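Local structure of EAL domain protein (Vibrio cholerae serotype O1, 6IJ2) at residues F127-A132 with E146-L151; N139-I144 with L167-D172; S196-C201 with F223-A228. The protein degrades the cyclic dinucleotides c-di-GMP and cGAMP as a standalone EAL-domain phosphodiesterase, held here with the linear dinucleotide 5'-pGpG and calcium. The protein carries 1 engineered substitution. All blocks are in the same frame, centred on the assembly; numbering follows the deposited sequence.

Overall arrangement
Contacts 1 and 2 have centres about 10 Å apart, and both use helix 139-151: contact 1 ties the helix to strand 125-129, contact 2 its start to residues 167-172. They also touch, F129 CE2 lying 3.7 Å from I144 CG2. Contact 3, between helices 192-207 and 220-229, has its centre about 26 Å from that of contact 1 and 25 Å from that of contact 2, though the nearest atoms of contacts 2 and 3 are about 6 Å apart. Contact 1 brings calcium ligands E128 and T130, and its nearest atom is about 5 Å from the bound dinucleotide, against about 12 Å for contact 2 and about 10 Å for contact 3. Contacts 2 and 3 both meet the second subunit.

Contact 1 of 3, residues F127-A132 with E146-L151; sequences FEFTEA and EYYKSL. With CA (calcium ion), chain L; CA (calcium ion), chain J.
Y148 drives the edge of its ring against a face of F127 in a T-shaped stack, centroids 5.2 Å apart and planes at 67°. Its CE2 stands 3.8 Å above the F127 ring plane, displaced toward the rim, and the closest approach is F127 CD2 to Y148 CD2 at 3.6 Å. The same Y148 CD2 also meets F129, lying 4.0 Å from F129 CZ at the edge of that ring, close to its plane. F153 adds a second edge-to-face partner to F127, while R76 hydrogen-bonds the Y148 hydroxyl.

Strand 125-129, helix 139-151 and strand 154-160 form one beta-alpha-beta unit of the EAL domain, and this aromatic group holds the first strand to its crossover helix. F127 and F129 project toward the helix; E128, between them, turns to one calcium ion.

Calcium binding lies away from the helix. The E128 chain runs extended beyond CG (chi2 -174°), carrying OE2 to 2.3 Å from that calcium, which E45, N95, D158 and a phosphate of the dinucleotide also bind. OE1 is held by K179 and S93, which fixes the turn of the carboxylate. T130 OG1 reaches a second calcium at 2.8 Å, shared with D159 and a phosphate.

Contact 2 of 3, residues N139-I144 with L167-D172; sequences NHIKRI and LNLLAD
Helix 139-151 and helix 166-170, which follow the successive parallel strands 125-129 and 154-160 of the EAL barrel, meet here, the second together with the residues just after it, through K142 with D172 and I141 with L169. The polar link is a hydrogen bond from K142 NZ to D172 O, 2.8 Å long. The lysine chain is extended as far as CE and then bends at its last torsion (chi4 68°), which swings the ammonium group to the carbonyl. It arrives somewhat off the C=O line, at a C=O...N angle of 153°, tilted slightly from the carbonyl plane. Earlier in the same chain, K142 CD lies loosely beside D172 CB, 4.4 Å away.

The two charged ends do not pair with each other: K142 NZ and D172 OD1 are 6.5 Å apart. K142 makes its salt bridge with E146 in its own helix, and D172 OD1 makes one with R194 of the second subunit, so this carboxylate belongs to the subunit interface.

Beside the lysine link, I141 and L169 cross at about a right angle, CG2 of the isoleucine 4.0 Å from CD2 of the leucine. L169 also packs on E131 and I157. Within helix 139-151, N139 O accepts both R143 N and R143 NE, from opposite faces of its carbonyl plane, the NE bond 3.2 Å long.

Contact 3 of 3, residues S196-C201 with F223-A228; sequences SIMKNC and FAWLKA
S196 O is gripped by two donors of N200, the backbone N at 3.1 Å and the side-chain ND2 at 2.7 Å, which reach it from opposite faces of its carbonyl plane. The ND2 bond is short but bent, 137° at the hydrogen, and the oxygen lies tilted from the amide plane of N200. The same ND2 also donates to D207 of the second subunit, so the doubled grip sits on the side of helix 192-207 that lies at the subunit interface. I197 and C201 pack on that subunit too, against its A171 and L167.

M198 points the other way, toward helix 220-229, where it meets W225 and L226. Helices 192-207 and 220-229 flank strand 211-214 in chain order and are consecutive helices on the outside of the EAL barrel; their backbones come nearest at M198 and L226, with CA atoms 8.7 Å apart.

The meeting is wholly apolar. M198 CG, anti to the backbone N (chi1 180°), lies in the plane of the W225 indole at its benzo edge, 3.9 Å from CZ3, and M198 CB follows at 4.2 Å. The two side chains run past each other in opposite directions. L226 adds a looser touch, its CD2 4.4 Å from M198 CG. I188 touches both M198 and W225, and L226 also leans on M234 of strand 233-244.

Contact 1 of 3, residues F127-A132 with E146-L151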
loop_
_atom_site.group_PDB
_atom_site.type_symbol
_atom_site.label_atom_id
_atom_site.label_comp_id
_atom_site.label_asym_id
_atom_site.label_seq_id
_atom_site.Cartn_x
_atom_site.Cartn_y
_atom_site.Cartn_z
ATOM N N PHE A 127 -13.229 10.497 11.635
ATOM C CA PHE A 127 -12.611 11.020 10.425
ATOM C C PHE A 127 -11.886 9.895 9.709
ATOM O O PHE A 127 -11.099 9.170 10.323
ATOM C CB PHE A 127 -11.656 12.171 10.743
ATOM C CG PHE A 127 -12.363 13.481 10.954
ATOM C CD1 PHE A 127 -12.810 14.211 9.864
ATOM C CD2 PHE A 127 -12.617 13.966 12.231
ATOM C CE1 PHE A 127 -13.485 15.400 10.046
ATOM C CE2 PHE A 127 -13.281 15.164 12.414
ATOM C CZ PHE A 127 -13.723 15.874 11.332
ATOM N N GLU A 128 -12.163 9.748 8.416
ATOM C CA GLU A 128 -11.523 8.731 7.585
ATOM C C GLU A 128 -10.381 9.356 6.803
ATOM O O GLU A 128 -10.572 10.365 6.113
ATOM C CB GLU A 128 -12.532 8.091 6.630
ATOM C CG GLU A 128 -13.772 7.602 7.350
ATOM C CD GLU A 128 -14.714 6.839 6.452
ATOM O OE1 GLU A 128 -15.737 6.351 6.966
ATOM O OE2 GLU A 128 -14.429 6.720 5.237
ATOM N N PHE A 129 -9.205 8.744 6.898
ATOM C CA PHE A 129 -7.969 9.338 6.404
ATOM C C PHE A 129 -7.524 8.617 5.138
ATOM O O PHE A 129 -7.361 7.391 5.139
ATOM C CB PHE A 129 -6.879 9.284 7.477
ATOM C CG PHE A 129 -7.052 10.313 8.564
ATOM C CD1 PHE A 129 -7.878 10.057 9.646
ATOM C CD2 PHE A 129 -6.380 11.523 8.510
ATOM C CE1 PHE A 129 -8.049 10.992 10.655
ATOM C CE2 PHE A 129 -6.545 12.470 9.515
ATOM C CZ PHE A 129 -7.383 12.204 10.590
ATOM N N THR A 130 -7.358 9.386 4.065
ATOM C CA THR A 130 -6.772 8.940 2.812
ATOM C C THR A 130 -5.542 9.790 2.531
ATOM O O THR A 130 -5.569 11.012 2.710
ATOM C CB THR A 130 -7.755 9.073 1.634
ATOM O OG1 THR A 130 -8.946 8.318 1.893
ATOM C CG2 THR A 130 -7.114 8.562 0.347
ATOM N N GLU A 131 -4.470 9.140 2.095
ATOM C CA GLU A 131 -3.236 9.841 1.776
ATOM C C GLU A 131 -3.373 10.618 0.469
ATOM O O GLU A 131 -4.077 10.202 -0.454
ATOM C CB GLU A 131 -2.083 8.845 1.673
ATOM C CG GLU A 131 -2.011 7.848 2.824
ATOM C CD GLU A 131 -2.764 6.547 2.542
ATOM O OE1 GLU A 131 -3.936 6.611 2.114
ATOM O OE2 GLU A 131 -2.176 5.456 2.744
ATOM N N ALA A 132 -2.685 11.761 0.399
ATOM C CA ALA A 132 -2.701 12.563 -0.816
ATOM C C ALA A 132 -1.674 12.079 -1.828
ATOM O O ALA A 132 -1.896 12.205 -3.038
ATOM C CB ALA A 132 -2.440 14.031 -0.480
ATOM N N GLU A 146 -3.085 11.733 15.520
ATOM C CA GLU A 146 -2.934 11.724 16.971
ATOM C C GLU A 146 -3.526 12.978 17.609
ATOM O O GLU A 146 -4.041 12.914 18.732
ATOM C CB GLU A 146 -1.460 11.538 17.335
ATOM C CG GLU A 146 -0.962 10.141 16.956
ATOM C CD GLU A 146 0.481 9.864 17.353
ATOM O OE1 GLU A 146 0.909 8.696 17.226
ATOM O OE2 GLU A 146 1.184 10.803 17.787
ATOM N N TYR A 147 -3.482 14.117 16.908
ATOM C CA TYR A 147 -4.132 15.318 17.422
ATOM C C TYR A 147 -5.644 15.140 17.478
ATOM O O TYR A 147 -6.285 15.517 18.466
ATOM C CB TYR A 147 -3.771 16.529 16.563
ATOM C CG TYR A 147 -4.498 17.792 16.967
ATOM C CD1 TYR A 147 -4.267 18.381 18.201
ATOM C CD2 TYR A 147 -5.410 18.398 16.112
ATOM C CE1 TYR A 147 -4.927 19.536 18.578
ATOM C CE2 TYR A 147 -6.073 19.561 16.476
ATOM C CZ TYR A 147 -5.828 20.120 17.711
ATOM O OH TYR A 147 -6.484 21.269 18.089
ATOM N N TYR A 148 -6.228 14.564 16.425
ATOM C CA TYR A 148 -7.669 14.342 16.417
ATOM C C TYR A 148 -8.081 13.364 17.508
ATOM O O TYR A 148 -9.104 13.568 18.179
ATOM C CB TYR A 148 -8.114 13.845 15.041
ATOM C CG TYR A 148 -8.269 14.950 14.022
ATOM C CD1 TYR A 148 -7.499 16.103 14.096
ATOM C CD2 TYR A 148 -9.204 14.855 13.002
ATOM C CE1 TYR A 148 -7.641 17.119 13.167
ATOM C CE2 TYR A 148 -9.359 15.869 12.075
ATOM C CZ TYR A 148 -8.574 16.999 12.159
ATOM O OH TYR A 148 -8.726 18.011 11.238
ATOM N N LYS A 149 -7.297 12.298 17.700
ATOM C CA LYS A 149 -7.536 11.385 18.815
ATOM C C LYS A 149 -7.526 12.130 20.145
ATOM O O LYS A 149 -8.378 11.885 21.008
ATOM C CB LYS A 149 -6.490 10.270 18.824
ATOM C CG LYS A 149 -6.603 9.287 17.674
ATOM C CD LYS A 149 -5.623 8.138 17.852
ATOM C CE LYS A 149 -6.226 6.831 17.388
ATOM N NZ LYS A 149 -5.565 5.667 18.046
ATOM N N SER A 150 -6.578 13.061 20.318
ATOM C CA SER A 150 -6.469 13.790 21.578
ATOM C C SER A 150 -7.675 14.690 21.819
ATOM O O SER A 150 -8.055 14.918 22.974
ATOM C CB SER A 150 -5.180 14.614 21.601
ATOM O OG SER A 150 -5.236 15.704 20.696
ATOM N N LEU A 151 -8.285 15.209 20.755
ATOM C CA LEU A 151 -9.481 16.021 20.914
ATOM C C LEU A 151 -10.731 15.192 21.174
ATOM O O LEU A 151 -11.763 15.766 21.537
ATOM C CB LEU A 151 -9.702 16.893 19.679
ATOM C CG LEU A 151 -8.645 17.955 19.394
ATOM C CD1 LEU A 151 -9.102 18.855 18.262
ATOM C CD2 LEU A 151 -8.347 18.766 20.639
HETATM CA CA CA L . -10.716 7.220 0.050
HETATM CA CA CA J . -14.394 6.837 2.966
HETATM O O HOH W 1 -15.495 4.810 2.735
HETATM O O HOH W 2 -11.100 9.374 -0.912
#

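Contact 2 of 3, residues N139-I144 with L167-D172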
loop_
_atom_site.group_PDB
_atom_site.type_symbol
_atom_site.label_atom_id
_atom_site.label_comp_id
_atom_site.label_asym_id
_atom_site.label_seq_id
_atom_site.Cartn_x
_atom_site.Cartn_y
_atom_site.Cartn_z
ATOM N N ASN A 139 5.340 11.296 9.553
ATOM C CA ASN A 139 5.069 12.156 10.701
ATOM C C ASN A 139 3.960 13.164 10.423
ATOM O O ASN A 139 3.238 13.553 11.346
ATOM C CB ASN A 139 6.339 12.890 11.130
ATOM C CG ASN A 139 7.178 12.080 12.097
ATOM O OD1 ASN A 139 6.713 11.088 12.661
ATOM N ND2 ASN A 139 8.420 12.508 12.307
ATOM N N HIS A 140 3.808 13.604 9.173
ATOM C CA HIS A 140 2.799 14.615 8.875
ATOM C C HIS A 140 1.392 14.063 9.077
ATOM O O HIS A 140 0.577 14.654 9.794
ATOM C CB HIS A 140 2.980 15.134 7.448
ATOM C CG HIS A 140 2.149 16.337 7.135
ATOM N ND1 HIS A 140 0.792 16.264 6.902
ATOM C CD2 HIS A 140 2.481 17.645 7.023
ATOM C CE1 HIS A 140 0.325 17.476 6.658
ATOM N NE2 HIS A 140 1.329 18.331 6.724
ATOM N N ILE A 141 1.091 12.922 8.458
ATOM C CA ILE A 141 -0.238 12.343 8.610
ATOM C C ILE A 141 -0.420 11.777 10.016
ATOM O O ILE A 141 -1.528 11.806 10.566
ATOM C CB ILE A 141 -0.470 11.285 7.513
ATOM C CG1 ILE A 141 -1.903 10.759 7.553
ATOM C CG2 ILE A 141 0.542 10.151 7.622
ATOM C CD1 ILE A 141 -2.656 10.999 6.265
ATOM N N LYS A 142 0.661 11.288 10.632
ATOM C CA LYS A 142 0.585 10.778 11.998
ATOM C C LYS A 142 0.253 11.893 12.986
ATOM O O LYS A 142 -0.518 11.685 13.931
ATOM C CB LYS A 142 1.906 10.099 12.364
ATOM C CG LYS A 142 2.036 9.646 13.810
ATOM C CD LYS A 142 3.398 8.991 14.027
ATOM C CE LYS A 142 3.722 8.827 15.507
ATOM N NZ LYS A 142 2.828 7.837 16.178
ATOM N N ARG A 143 0.837 13.079 12.779
ATOM C CA ARG A 143 0.565 14.238 13.625
ATOM C C ARG A 143 -0.922 14.562 13.665
ATOM O O ARG A 143 -1.474 14.862 14.734
ATOM C CB ARG A 143 1.355 15.444 13.105
ATOM C CG ARG A 143 2.253 16.118 14.119
ATOM C CD ARG A 143 3.200 17.104 13.438
ATOM N NE ARG A 143 4.060 16.436 12.461
ATOM C CZ ARG A 143 5.051 17.028 11.798
ATOM N NH1 ARG A 143 5.318 18.311 12.003
ATOM N NH2 ARG A 143 5.778 16.334 10.930
ATOM N N ILE A 144 -1.580 14.527 12.504
ATOM C CA ILE A 144 -2.987 14.910 12.414
ATOM C C ILE A 144 -3.864 13.883 13.117
ATOM O O ILE A 144 -4.782 14.235 13.872
ATOM C CB ILE A 144 -3.392 15.076 10.939
ATOM C CG1 ILE A 144 -2.499 16.108 10.249
ATOM C CG2 ILE A 144 -4.860 15.453 10.828
ATOM C CD1 ILE A 144 -2.560 16.049 8.734
ATOM N N LEU A 167 -0.031 -0.493 5.153
ATOM C CA LEU A 167 0.900 -1.017 6.148
ATOM C C LEU A 167 1.947 0.018 6.510
ATOM O O LEU A 167 2.406 0.058 7.657
ATOM C CB LEU A 167 1.565 -2.308 5.650
ATOM C CG LEU A 167 0.618 -3.515 5.652
ATOM C CD1 LEU A 167 1.339 -4.762 5.126
ATOM C CD2 LEU A 167 0.022 -3.766 7.053
ATOM N N ASN A 168 2.327 0.863 5.549
ATOM C CA ASN A 168 3.248 1.960 5.819
ATOM C C ASN A 168 2.710 2.858 6.931
ATOM O O ASN A 168 3.468 3.361 7.768
ATOM C CB ASN A 168 3.459 2.750 4.526
ATOM C CG ASN A 168 4.555 3.789 4.628
ATOM O OD1 ASN A 168 5.509 3.646 5.389
ATOM N ND2 ASN A 168 4.427 4.846 3.835
ATOM N N LEU A 169 1.405 3.073 6.950
ATOM C CA LEU A 169 0.812 3.904 7.994
ATOM C C LEU A 169 0.772 3.162 9.324
ATOM O O LEU A 169 1.257 3.670 10.345
ATOM C CB LEU A 169 -0.583 4.331 7.566
ATOM C CG LEU A 169 -0.621 5.167 6.282
ATOM C CD1 LEU A 169 -2.045 5.589 5.955
ATOM C CD2 LEU A 169 0.275 6.383 6.427
ATOM N N LEU A 170 0.217 1.943 9.320
ATOM C CA LEU A 170 -0.002 1.180 10.551
ATOM C C LEU A 170 1.283 0.902 11.313
ATOM O O LEU A 170 1.226 0.651 12.523
ATOM C CB LEU A 170 -0.672 -0.154 10.236
ATOM C CG LEU A 170 -2.101 -0.056 9.745
ATOM C CD1 LEU A 170 -2.642 -1.441 9.472
ATOM C CD2 LEU A 170 -2.900 0.629 10.827
ATOM N N ALA A 171 2.431 0.906 10.631
ATOM C CA ALA A 171 3.700 0.666 11.314
ATOM C C ALA A 171 4.023 1.773 12.306
ATOM O O ALA A 171 4.696 1.529 13.313
ATOM C CB ALA A 171 4.838 0.516 10.294
ATOM N N ASP A 172 3.540 2.990 12.061
ATOM C CA ASP A 172 3.931 4.122 12.886
ATOM C C ASP A 172 2.799 4.731 13.707
ATOM O O ASP A 172 3.086 5.471 14.652
ATOM C CB ASP A 172 4.575 5.209 12.012
ATOM C CG ASP A 172 5.970 4.820 11.539
ATOM O OD1 ASP A 172 6.761 4.334 12.376
ATOM O OD2 ASP A 172 6.275 4.990 10.338
#

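Contact 3 of 3, residues S196-C201 with F223-A228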
loop_
_atom_site.group_PDB
_atom_site.type_symbol
_atom_site.label_atom_id
_atom_site.label_comp_id
_atom_site.label_asym_id
_atom_site.label_seq_id
_atom_site.Cartn_x
_atom_site.Cartn_y
_atom_site.Cartn_z
ATOM N N SER A 196 -6.732 -15.653 2.298
ATOM C CA SER A 196 -5.518 -15.654 3.106
ATOM C C SER A 196 -5.092 -14.241 3.466
ATOM O O SER A 196 -4.597 -14.008 4.574
ATOM C CB SER A 196 -4.374 -16.379 2.383
ATOM O OG SER A 196 -4.636 -17.774 2.327
ATOM N N ILE A 197 -5.253 -13.286 2.538
ATOM C CA ILE A 197 -4.938 -11.891 2.858
ATOM C C ILE A 197 -5.788 -11.413 4.026
ATOM O O ILE A 197 -5.286 -10.808 4.981
ATOM C CB ILE A 197 -5.131 -10.986 1.625
ATOM C CG1 ILE A 197 -4.090 -11.296 0.557
ATOM C CG2 ILE A 197 -5.015 -9.507 2.018
ATOM C CD1 ILE A 197 -4.260 -10.453 -0.706
ATOM N N MET A 198 -7.096 -11.675 3.970
ATOM C CA MET A 198 -7.968 -11.182 5.031
ATOM C C MET A 198 -7.742 -11.927 6.337
ATOM O O MET A 198 -7.776 -11.313 7.410
ATOM C CB MET A 198 -9.431 -11.269 4.598
ATOM C CG MET A 198 -10.445 -10.778 5.645
ATOM S SD MET A 198 -10.518 -8.964 5.823
ATOM C CE MET A 198 -9.744 -8.437 4.330
ATOM N N LYS A 199 -7.513 -13.245 6.284
ATOM C CA LYS A 199 -7.292 -13.965 7.535
ATOM C C LYS A 199 -6.076 -13.416 8.262
ATOM O O LYS A 199 -6.107 -13.203 9.479
ATOM C CB LYS A 199 -7.116 -15.465 7.283
ATOM C CG LYS A 199 -6.746 -16.251 8.553
ATOM C CD LYS A 199 -6.193 -17.635 8.243
ATOM C CE LYS A 199 -5.805 -18.371 9.522
ATOM N NZ LYS A 199 -5.222 -19.711 9.237
ATOM N N ASN A 200 -5.003 -13.151 7.527
ATOM C CA ASN A 200 -3.785 -12.684 8.166
ATOM C C ASN A 200 -3.864 -11.204 8.532
ATOM O O ASN A 200 -3.328 -10.810 9.573
ATOM C CB ASN A 200 -2.591 -12.999 7.258
ATOM C CG ASN A 200 -2.313 -14.486 7.206
ATOM O OD1 ASN A 200 -1.901 -15.079 8.206
ATOM N ND2 ASN A 200 -2.565 -15.104 6.057
ATOM N N CYS A 201 -4.558 -10.385 7.736
ATOM C CA CYS A 201 -4.744 -8.988 8.117
ATOM C C CYS A 201 -5.632 -8.848 9.356
ATOM O O CYS A 201 -5.392 -7.975 10.192
ATOM C CB CYS A 201 -5.344 -8.187 6.965
ATOM S SG CYS A 201 -4.152 -7.874 5.639
ATOM N N PHE A 223 -20.738 -11.205 2.633
ATOM C CA PHE A 223 -21.076 -10.890 4.020
ATOM C C PHE A 223 -20.879 -12.103 4.915
ATOM O O PHE A 223 -20.286 -12.001 5.999
ATOM C CB PHE A 223 -22.524 -10.387 4.101
ATOM C CG PHE A 223 -23.249 -10.778 5.368
ATOM C CD1 PHE A 223 -23.123 -10.015 6.514
ATOM C CD2 PHE A 223 -24.076 -11.892 5.404
ATOM C CE1 PHE A 223 -23.808 -10.359 7.680
ATOM C CE2 PHE A 223 -24.754 -12.239 6.559
ATOM C CZ PHE A 223 -24.613 -11.475 7.699
ATOM N N ALA A 224 -21.345 -13.271 4.463
ATOM C CA ALA A 224 -21.330 -14.441 5.337
ATOM C C ALA A 224 -19.908 -14.929 5.569
ATOM O O ALA A 224 -19.569 -15.376 6.677
ATOM C CB ALA A 224 -22.191 -15.561 4.745
ATOM N N TRP A 225 -19.068 -14.867 4.534
ATOM C CA TRP A 225 -17.672 -15.236 4.713
ATOM C C TRP A 225 -16.997 -14.286 5.695
ATOM O O TRP A 225 -16.305 -14.721 6.626
ATOM C CB TRP A 225 -16.943 -15.255 3.355
ATOM C CG TRP A 225 -15.634 -15.922 3.488
ATOM C CD1 TRP A 225 -15.352 -17.248 3.236
ATOM C CD2 TRP A 225 -14.420 -15.340 3.961
ATOM N NE1 TRP A 225 -14.059 -17.509 3.537
ATOM C CE2 TRP A 225 -13.453 -16.361 3.976
ATOM C CE3 TRP A 225 -14.054 -14.053 4.374
ATOM C CZ2 TRP A 225 -12.136 -16.142 4.384
ATOM C CZ3 TRP A 225 -12.744 -13.835 4.782
ATOM C CH2 TRP A 225 -11.803 -14.874 4.783
ATOM N N LEU A 226 -17.214 -12.977 5.515
ATOM C CA LEU A 226 -16.566 -11.982 6.366
ATOM C C LEU A 226 -17.043 -12.092 7.812
ATOM O O LEU A 226 -16.245 -11.954 8.747
ATOM C CB LEU A 226 -16.841 -10.581 5.815
ATOM C CG LEU A 226 -16.151 -10.323 4.473
ATOM C CD1 LEU A 226 -16.806 -9.123 3.809
ATOM C CD2 LEU A 226 -14.665 -10.101 4.706
ATOM N N LYS A 227 -18.323 -12.388 8.002
ATOM C CA LYS A 227 -18.846 -12.539 9.361
ATOM C C LYS A 227 -18.203 -13.735 10.047
ATOM O O LYS A 227 -17.841 -13.670 11.230
ATOM C CB LYS A 227 -20.363 -12.691 9.335
ATOM C CG LYS A 227 -21.009 -12.724 10.735
ATOM C CD LYS A 227 -22.530 -12.754 10.635
ATOM C CE LYS A 227 -23.189 -12.947 12.001
ATOM N NZ LYS A 227 -23.082 -14.376 12.434
ATOM N N ALA A 228 -18.053 -14.841 9.316
ATOM C CA ALA A 228 -17.422 -16.016 9.907
ATOM C C ALA A 228 -15.958 -15.750 10.226
ATOM O O ALA A 228 -15.437 -16.256 11.230
ATOM C CB ALA A 228 -17.549 -17.212 8.962
#